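Local coordinates for protein HI1317 (PDB 1JOV) that probably interconverts the alpha and beta anomers of D-glucose 6-phosphate, at residues L225-H230 against K243-E248; G156-V161 against R185-N190. All blocks are in the same frame, centred on the assembly; numbering follows the deposited sequence. Where two conformers were deposited one is given.

In the fold
Both contacts lie on the same side of the chain's centre, their own centres about 9 Å apart, but they differ in depth and chemistry. Interaction 1 is a buried pairing of adjacent antiparallel strands, joined by backbone hydrogen bonds and by side chains on both sheet faces, and it includes the predicted active-site residue Glu-248. Interaction 2, farther out and partly buried, brings together two loops that share no direct hydrogen bond; an isoleucine pair and two waters join them. The isoleucines link the two contacts, since Ile-158 packs on Asn-227 and Ile-187 on Leu-225 and Asn-227, so the loops pack against part of the face that carries Leu-225 and Asn-227.

Interaction 1: L225-H230 against K243-E248; sequences LWNPWH and KMLCLE
Leu-225 to Asn-227 and Met-244 to Glu-248 run as neighbouring antiparallel strands, their axes 4.9 Å apart at closest and 158° between directions. Trp-226 and Cys-246 form a hydrogen-bonded pair: Trp-226 N donates to Cys-246 O at 2.9 Å, and Cys-246 N returns a bond to Trp-226 O. Next to it, Leu-225 faces Leu-247 as a non-hydrogen-bonded pair.

Trp-226 and Cys-246 point to the same face of the sheet. The indole turns its edge to the thiol, with SG of Cys-246 3.5 Å from CE3 of Trp-226, and a slim cysteine suits a place beside so broad a ring. CE of Met-244 comes obliquely to CZ3 of the indole, while CD of Pro-228 lies over one face, toward the rim. Met-244 gets there by bending: CG stands between the backbone N and the carbonyl carbon (chi1 56°), chi2 (81°) brings SD to 3.9 Å from Pro-228 CD, and chi3 then turns CE toward the indole.

On the other face, the leucine methyls make an apolar layer, CD1 of Leu-225 lying 4.1 Å from CD1 of Leu-245. Asn-227 ends the strand: its OD1 accepts from Trp-229 N in an Asx turn, and its ND2, 2.8 Å from Met-244 O, donates to Tyr-241 O.

Glu-248 shares the face of Trp-226 and Cys-246, its OE2 4.1 Å from CB of Trp-226, and sits beside His-150 of strand 145-154. Both are predicted active-site residues, so this face of the strand pair carries the predicted site, consistent with the beta-sandwich fold of the galactose mutarotase-like epimerases.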
ATOM      1  N   LEU A 225       3.136  -8.728   8.275  1.00 20.99           N
ATOM      2  CA  LEU A 225       4.148  -7.777   8.727  1.00 27.96           C
ATOM      3  C   LEU A 225       5.396  -8.228   8.039  1.00 31.09           C
ATOM      4  O   LEU A 225       5.741  -9.407   8.143  1.00 29.33           O
ATOM      5  CB  LEU A 225       4.310  -7.874  10.234  1.00 25.02           C
ATOM      6  CG  LEU A 225       5.318  -6.908  10.862  1.00 33.56           C
ATOM      7  CD1 LEU A 225       4.893  -5.460  10.719  1.00 26.82           C
ATOM      8  CD2 LEU A 225       5.420  -7.298  12.372  1.00 25.37           C
ATOM      9  N   TRP A 226       6.073  -7.313   7.307  1.00 24.78           N
ATOM     10  CA  TRP A 226       7.218  -7.718   6.468  1.00 23.75           C
ATOM     11  C   TRP A 226       8.345  -6.677   6.355  1.00 27.42           C
ATOM     12  O   TRP A 226       8.092  -5.526   6.095  1.00 24.20           O
ATOM     13  CB  TRP A 226       6.805  -7.978   5.040  1.00 25.86           C
ATOM     14  CG  TRP A 226       7.921  -8.322   4.105  1.00 26.25           C
ATOM     15  CD1 TRP A 226       8.812  -9.382   4.200  1.00 30.85           C
ATOM     16  CD2 TRP A 226       8.371  -7.537   2.978  1.00 25.89           C
ATOM     17  NE1 TRP A 226       9.708  -9.343   3.163  1.00 30.05           N
ATOM     18  CE2 TRP A 226       9.441  -8.234   2.380  1.00 30.86           C
ATOM     19  CE3 TRP A 226       7.895  -6.358   2.349  1.00 25.55           C
ATOM     20  CZ2 TRP A 226      10.103  -7.746   1.267  1.00 21.63           C
ATOM     21  CZ3 TRP A 226       8.560  -5.870   1.228  1.00 28.18           C
ATOM     22  CH2 TRP A 226       9.623  -6.570   0.668  1.00 22.93           C
ATOM     23  N   ASN A 227       9.607  -7.125   6.522  1.00 31.00           N
ATOM     24  CA  ASN A 227      10.829  -6.303   6.337  1.00 27.84           C
ATOM     25  C   ASN A 227      11.885  -7.292   5.870  1.00 30.54           C
ATOM     26  O   ASN A 227      12.113  -8.295   6.534  1.00 28.21           O
ATOM     27  CB  ASN A 227      11.221  -5.524   7.617  1.00 27.28           C
ATOM     28  CG  ASN A 227      12.432  -4.570   7.376  1.00 30.08           C
ATOM     29  OD1 ASN A 227      13.549  -5.054   7.081  1.00 30.63           O
ATOM     30  ND2 ASN A 227      12.190  -3.248   7.371  1.00 23.43           N
ATOM     31  N   PRO A 228      12.429  -7.098   4.689  1.00 25.16           N
ATOM     32  CA  PRO A 228      13.313  -8.082   4.083  1.00 27.31           C
ATOM     33  C   PRO A 228      14.697  -8.102   4.789  1.00 33.79           C
ATOM     34  O   PRO A 228      15.497  -9.029   4.581  1.00 33.19           O
ATOM     35  CB  PRO A 228      13.470  -7.566   2.643  1.00 28.06           C
ATOM     36  CG  PRO A 228      13.270  -6.088   2.743  1.00 29.52           C
ATOM     37  CD  PRO A 228      12.287  -5.907   3.842  1.00 26.65           C
ATOM     38  N   TRP A 229      14.972  -7.060   5.531  1.00 29.71           N
ATOM     39  CA  TRP A 229      16.191  -6.960   6.328  1.00 42.82           C
ATOM     40  C   TRP A 229      17.393  -7.129   5.370  1.00 25.47           C
ATOM     41  O   TRP A 229      17.615  -6.285   4.501  1.00 31.68           O
ATOM     42  CB  TRP A 229      16.124  -7.951   7.518  1.00 45.86           C
ATOM     43  CG  TRP A 229      17.176  -7.732   8.570  1.00 44.52           C
ATOM     44  CD1 TRP A 229      18.371  -8.393   8.654  1.00 40.95           C
ATOM     45  CD2 TRP A 229      17.148  -6.801   9.663  1.00 31.87           C
ATOM     46  NE1 TRP A 229      19.100  -7.937   9.723  1.00 38.24           N
ATOM     47  CE2 TRP A 229      18.357  -6.987  10.385  1.00 32.30           C
ATOM     48  CE3 TRP A 229      16.216  -5.842  10.126  1.00 25.85           C
ATOM     49  CZ2 TRP A 229      18.699  -6.219  11.455  1.00 43.85           C
ATOM     50  CZ3 TRP A 229      16.543  -5.106  11.258  1.00 52.40           C
ATOM     51  CH2 TRP A 229      17.788  -5.299  11.896  1.00 27.05           C
ATOM     52  N   HIS A 230      18.169  -8.223   5.487  1.00 39.05           N
ATOM     53  CA  HIS A 230      19.350  -8.341   4.600  1.00 41.98           C
ATOM     54  C   HIS A 230      19.195  -9.045   3.252  1.00 35.13           C
ATOM     55  O   HIS A 230      20.135  -9.094   2.463  1.00 43.06           O
ATOM     56  CB  HIS A 230      20.536  -8.942   5.342  1.00 56.06           C
ATOM     57  CG  HIS A 230      21.240  -7.957   6.211  1.00 46.35           C
ATOM     58  ND1 HIS A 230      22.410  -8.257   6.867  1.00 66.83           N
ATOM     59  CD2 HIS A 230      20.982  -6.656   6.467  1.00 40.12           C
ATOM     60  CE1 HIS A 230      22.819  -7.193   7.531  1.00 73.51           C
ATOM     61  NE2 HIS A 230      21.970  -6.208   7.306  1.00 53.02           N
ATOM     62  N   LYS A 243      14.533   1.955   6.052  1.00 30.74           N
ATOM     63  CA  LYS A 243      13.641   3.110   6.071  1.00 22.54           C
ATOM     64  C   LYS A 243      12.203   2.716   5.754  1.00 28.87           C
ATOM     65  O   LYS A 243      11.351   3.599   5.543  1.00 29.85           O
ATOM     66  CB  LYS A 243      14.126   4.193   5.070  1.00 25.99           C
ATOM     67  CG  LYS A 243      15.536   4.758   5.354  1.00 31.47           C
ATOM     68  CD  LYS A 243      15.600   5.847   6.392  1.00 48.33           C
ATOM     69  CE  LYS A 243      16.988   6.492   6.341  1.00 62.61           C
ATOM     70  NZ  LYS A 243      18.125   5.493   6.277  1.00 43.54           N
ATOM     71  N   MET A 244      11.905   1.427   5.813  1.00 26.14           N
ATOM     72  CA  MET A 244      10.553   0.955   5.431  1.00 26.10           C
ATOM     73  C   MET A 244      10.107  -0.183   6.354  1.00 29.56           C
ATOM     74  O   MET A 244      10.895  -0.825   7.064  1.00 26.61           O
ATOM     75  CB  MET A 244      10.537   0.474   3.998  1.00 22.92           C
ATOM     76  CG  MET A 244      11.525  -0.600   3.702  1.00 26.89           C
ATOM     77  SD  MET A 244      11.041  -2.233   4.150  1.00 33.55           S
ATOM     78  CE  MET A 244      10.222  -2.559   2.690  1.00 31.90           C
ATOM     79  N   LEU A 245       8.800  -0.354   6.404  1.00 25.38           N
ATOM     80  CA  LEU A 245       8.197  -1.502   7.028  1.00 27.80           C
ATOM     81  C   LEU A 245       6.816  -1.685   6.373  1.00 22.86           C
ATOM     82  O   LEU A 245       6.027  -0.734   6.285  1.00 22.97           O
ATOM     83  CB  LEU A 245       8.038  -1.292   8.507  1.00 27.44           C
ATOM     84  CG  LEU A 245       7.367  -2.384   9.328  1.00 25.52           C
ATOM     85  CD1 LEU A 245       8.161  -3.672   9.072  1.00 32.82           C
ATOM     86  CD2 LEU A 245       7.353  -2.015  10.825  1.00 30.05           C
ATOM     87  N   CYS A 246       6.543  -2.915   5.990  1.00 19.94           N
ATOM     88  CA  CYS A 246       5.184  -3.235   5.484  1.00 22.82           C
ATOM     89  C   CYS A 246       4.261  -3.827   6.544  1.00 28.45           C
ATOM     90  O   CYS A 246       4.612  -4.804   7.210  1.00 23.06           O
ATOM     91  CB  CYS A 246       5.308  -4.202   4.332  1.00 23.78           C
ATOM     92  SG  CYS A 246       5.984  -3.437   2.829  1.00 23.90           S
ATOM     93  N   LEU A 247       3.061  -3.243   6.666  1.00 21.99           N
ATOM     94  CA  LEU A 247       1.978  -3.731   7.530  1.00 22.54           C
ATOM     95  C   LEU A 247       0.786  -3.808   6.545  1.00 21.42           C
ATOM     96  O   LEU A 247       0.112  -2.801   6.304  1.00 21.37           O
ATOM     97  CB  LEU A 247       1.705  -2.862   8.745  1.00 22.38           C
ATOM     98  CG  LEU A 247       1.086  -3.699   9.863  1.00 28.13           C
ATOM     99  CD1 LEU A 247       1.115  -2.958  11.188  1.00 31.19           C
ATOM    100  CD2 LEU A 247      -0.347  -4.097   9.519  1.00 32.62           C
ATOM    101  N   GLU A 248       0.607  -4.960   5.954  1.00 18.21           N
ATOM    102  CA  GLU A 248      -0.347  -5.199   4.905  1.00 20.69           C
ATOM    103  C   GLU A 248      -1.764  -5.564   5.358  1.00 23.49           C
ATOM    104  O   GLU A 248      -1.954  -6.457   6.201  1.00 19.42           O
ATOM    105  CB  GLU A 248       0.135  -6.338   4.023  1.00 18.25           C
ATOM    106  CG  GLU A 248       1.576  -6.201   3.580  1.00 21.17           C
ATOM    107  CD  GLU A 248       2.154  -7.420   2.877  1.00 23.29           C
ATOM    108  OE1 GLU A 248       1.371  -8.216   2.346  1.00 25.57           O
ATOM    109  OE2 GLU A 248       3.395  -7.570   2.854  1.00 26.10           O
TER

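Interaction 2: G156-V161 against R185-N190; sequences GDINQV and RHISEN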
ATOM      1  N   GLY A 156      11.998   6.382  10.044  1.00 31.40           N
ATOM      2  CA  GLY A 156      13.372   6.893  10.209  1.00 34.01           C
ATOM      3  C   GLY A 156      14.477   5.859  10.292  1.00 31.51           C
ATOM      4  O   GLY A 156      15.529   5.985   9.625  1.00 32.41           O
ATOM      5  N   ASP A 157      14.197   4.762  11.014  1.00 29.78           N
ATOM      6  CA  ASP A 157      15.183   3.686  11.167  1.00 39.08           C
ATOM      7  C   ASP A 157      14.470   2.455  11.632  1.00 28.72           C
ATOM      8  O   ASP A 157      13.759   2.511  12.653  1.00 31.68           O
ATOM      9  CB  ASP A 157      16.231   4.051  12.233  1.00 42.43           C
ATOM     10  CG  ASP A 157      17.575   3.280  12.052  1.00 56.14           C
ATOM     11  OD1 ASP A 157      17.611   2.190  11.417  1.00 43.67           O
ATOM     12  OD2 ASP A 157      18.666   3.697  12.501  1.00 48.71           O
ATOM     13  N   ILE A 158      14.622   1.360  10.871  1.00 29.66           N
ATOM     14  CA  ILE A 158      13.981   0.106  11.260  1.00 27.77           C
ATOM     15  C   ILE A 158      14.357  -0.285  12.707  1.00 30.76           C
ATOM     16  O   ILE A 158      13.558  -0.914  13.354  1.00 39.41           O
ATOM     17  CB  ILE A 158      14.286  -1.051  10.292  1.00 37.77           C
ATOM     18  CG1 ILE A 158      13.381  -2.241  10.613  1.00 58.30           C
ATOM     19  CG2 ILE A 158      15.766  -1.435  10.349  1.00 31.76           C
ATOM     20  CD1 ILE A 158      11.893  -1.899  10.655  1.00 40.70           C
ATOM     21  N   ASN A 159      15.462   0.202  13.245  1.00 32.68           N
ATOM     22  CA  ASN A 159      15.804  -0.153  14.626  1.00 36.93           C
ATOM     23  C   ASN A 159      15.081   0.587  15.730  1.00 38.53           C
ATOM     24  O   ASN A 159      15.130   0.182  16.897  1.00 40.91           O
ATOM     25  CB  ASN A 159      17.298  -0.055  14.826  1.00 41.16           C
ATOM     26  CG  ASN A 159      18.002  -0.919  13.892  1.00 41.37           C
ATOM     27  OD1 ASN A 159      17.620  -2.077  13.731  1.00 54.85           O
ATOM     28  ND2 ASN A 159      19.018  -0.390  13.214  1.00 37.29           N
ATOM     29  N   GLN A 160      14.361   1.634  15.349  0.70 26.20           N
ATOM     30  CA  GLN A 160      13.713   2.483  16.269  0.70 33.16           C
ATOM     31  C   GLN A 160      12.206   2.401  16.078  0.70 33.23           C
ATOM     32  O   GLN A 160      11.536   3.325  16.470  0.70 27.58           O
ATOM     33  CB  GLN A 160      14.222   3.935  16.110  0.70 36.49           C
ATOM     34  CG  GLN A 160      15.685   4.168  16.539  0.70 42.66           C
ATOM     35  CD  GLN A 160      16.164   5.616  16.380  0.70 63.23           C
ATOM     36  OE1 GLN A 160      16.077   6.407  17.312  0.70 65.58           O
ATOM     37  NE2 GLN A 160      16.693   5.948  15.208  0.70 43.03           N
ATOM     38  N   VAL A 161      11.648   1.277  15.550  1.00 35.14           N
ATOM     39  CA  VAL A 161      10.196   1.195  15.379  1.00 38.92           C
ATOM     40  C   VAL A 161       9.536   0.132  16.300  1.00 27.58           C
ATOM     41  O   VAL A 161      10.106  -0.933  16.532  1.00 30.25           O
ATOM     42  CB  VAL A 161       9.859   0.875  13.905  1.00 29.05           C
ATOM     43  CG1 VAL A 161       8.411   0.447  13.786  1.00 37.58           C
ATOM     44  CG2 VAL A 161      10.145   2.068  13.020  1.00 31.51           C
ATOM     45  N   ARG A 185       5.927  -5.255  18.992  1.00 32.98           N
ATOM     46  CA  ARG A 185       6.944  -6.038  18.316  1.00 38.54           C
ATOM     47  C   ARG A 185       7.902  -5.043  17.759  1.00 37.37           C
ATOM     48  O   ARG A 185       7.485  -3.962  17.360  1.00 35.46           O
ATOM     49  CB  ARG A 185       6.363  -6.834  17.123  1.00 34.43           C
ATOM     50  CG  ARG A 185       7.393  -7.691  16.430  1.00 45.41           C
ATOM     51  CD  ARG A 185       7.021  -9.185  16.420  1.00 30.20           C
ATOM     52  NE  ARG A 185       7.990 -10.020  15.734  1.00 42.18           N
ATOM     53  CZ  ARG A 185       7.683 -10.852  14.760  1.00 44.19           C
ATOM     54  NH1 ARG A 185       6.416 -10.921  14.302  1.00 38.79           N
ATOM     55  NH2 ARG A 185       8.633 -11.603  14.239  1.00 42.23           N
ATOM     56  N   HIS A 186       9.173  -5.428  17.724  1.00 38.92           N
ATOM     57  CA  HIS A 186      10.213  -4.603  17.158  1.00 46.03           C
ATOM     58  C   HIS A 186      10.795  -5.499  16.100  1.00 38.77           C
ATOM     59  O   HIS A 186      10.531  -6.700  16.106  1.00 39.27           O
ATOM     60  CB  HIS A 186      11.230  -4.182  18.226  1.00 71.77           C
ATOM     61  CG  HIS A 186      12.225  -5.243  18.582  1.00 72.24           C
ATOM     62  ND1 HIS A 186      13.585  -5.015  18.580  1.00 89.51           N
ATOM     63  CD2 HIS A 186      12.059  -6.526  18.976  1.00 86.21           C
ATOM     64  CE1 HIS A 186      14.214  -6.118  18.946  1.00 97.45           C
ATOM     65  NE2 HIS A 186      13.311  -7.051  19.190  1.00 93.65           N
ATOM     66  N   ILE A 187      11.542  -4.911  15.177  1.00 31.22           N
ATOM     67  CA  ILE A 187      12.119  -5.623  14.042  1.00 31.73           C
ATOM     68  C   ILE A 187      13.628  -5.558  14.101  1.00 34.48           C
ATOM     69  O   ILE A 187      14.228  -4.496  13.953  1.00 42.64           O
ATOM     70  CB  ILE A 187      11.598  -4.903  12.748  1.00 27.91           C
ATOM     71  CG1 ILE A 187      10.091  -4.622  12.840  1.00 36.04           C
ATOM     72  CG2 ILE A 187      11.977  -5.645  11.496  1.00 34.69           C
ATOM     73  CD1 ILE A 187       9.240  -5.811  12.480  1.00 37.04           C
ATOM     74  N   SER A 188      14.254  -6.720  14.217  1.00 42.53           N
ATOM     75  CA  SER A 188      15.685  -6.810  14.380  1.00 41.86           C
ATOM     76  C   SER A 188      16.194  -7.893  13.515  1.00 44.95           C
ATOM     77  O   SER A 188      17.242  -8.463  13.798  1.00 33.61           O
ATOM     78  CB  SER A 188      15.934  -7.209  15.806  1.00 43.64           C
ATOM     79  OG  SER A 188      15.226  -8.396  16.111  1.00 39.54           O
ATOM     80  N   GLU A 189      15.439  -8.176  12.462  1.00 33.84           N
ATOM     81  CA  GLU A 189      15.783  -9.229  11.560  1.00 28.77           C
ATOM     82  C   GLU A 189      14.697  -9.352  10.506  1.00 37.32           C
ATOM     83  O   GLU A 189      13.703  -8.676  10.598  1.00 31.40           O
ATOM     84  CB  GLU A 189      15.957 -10.541  12.300  1.00 30.50           C
ATOM     85  CG  GLU A 189      14.624 -11.193  12.609  1.00 28.95           C
ATOM     86  CD  GLU A 189      14.804 -12.516  13.288  1.00 55.47           C
ATOM     87  OE1 GLU A 189      14.878 -12.501  14.528  1.00 52.64           O
ATOM     88  OE2 GLU A 189      14.885 -13.545  12.590  1.00 49.44           O
ATOM     89  N   ASN A 190      14.930 -10.167   9.510  1.00 26.21           N
ATOM     90  CA  ASN A 190      13.955 -10.485   8.443  1.00 29.81           C
ATOM     91  C   ASN A 190      12.692 -11.056   9.019  1.00 46.51           C
ATOM     92  O   ASN A 190      12.715 -12.138   9.639  1.00 37.79           O
ATOM     93  CB  ASN A 190      14.535 -11.439   7.438  1.00 32.81           C
ATOM     94  CG  ASN A 190      13.607 -11.795   6.333  1.00 54.80           C
ATOM     95  OD1 ASN A 190      13.943 -12.688   5.536  1.00 37.98           O
ATOM     96  ND2 ASN A 190      12.474 -11.069   6.205  1.00 32.83           N
TER
HETATM   97  O   HOH W   1      12.501  -2.395  15.398  1.00 48.14           O
HETATM   98  O   HOH W   2      16.175  -3.615  15.759  1.00 48.34           O
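Two loops meet here at the margin of the beta structure: the one from Gly-156 that follows strand 145-154 and runs through a short 3-10 turn into strand 161-164 at Val-161, and Arg-185 to Asn-190, leading into strand 191-196. The direct side-chain contact is between Ile-158 and Ile-187, which cross at about a right angle. CD1 of Ile-158 rests 3.7 Å from CB of Ile-187, and its CG1 lies 3.8 Å from CG2 of Ile-187. CG1 of Ile-158 is anti to the backbone N (chi1 -169°), which turns this branch to the opposing loop. Branched aliphatic residues suit this buried spot, where both also pack on Asn-227.

Water joins the polar backbone. One molecule accepts from Ile-187 N at 2.7 Å and lies within donating distance of two carbonyls of the facing loop, 2.7 Å from Ile-158 O and 3.0 Å from Val-161 O. The exposed Asn-159 offers its amide oxygen OD1 to a second water, which also donates to Ile-187 O at 2.8 Å. Nearby, CB of His-186 approaches Val-161 O.

Within the first loop, Gln-160 N donates to Asp-157 O, closing the turn, while Asp-157 OD1 takes a long, weak bond from Asn-159 N. At the loop's start, Gly-156 N is hydrogen-bonded to OD2 of Asp-206. The first loop crosses from the sheet of strands 145-154 and 191-196 to edge strand 161-164 of another, in an all-beta fold consistent with the galactose mutarotase-like epimerases.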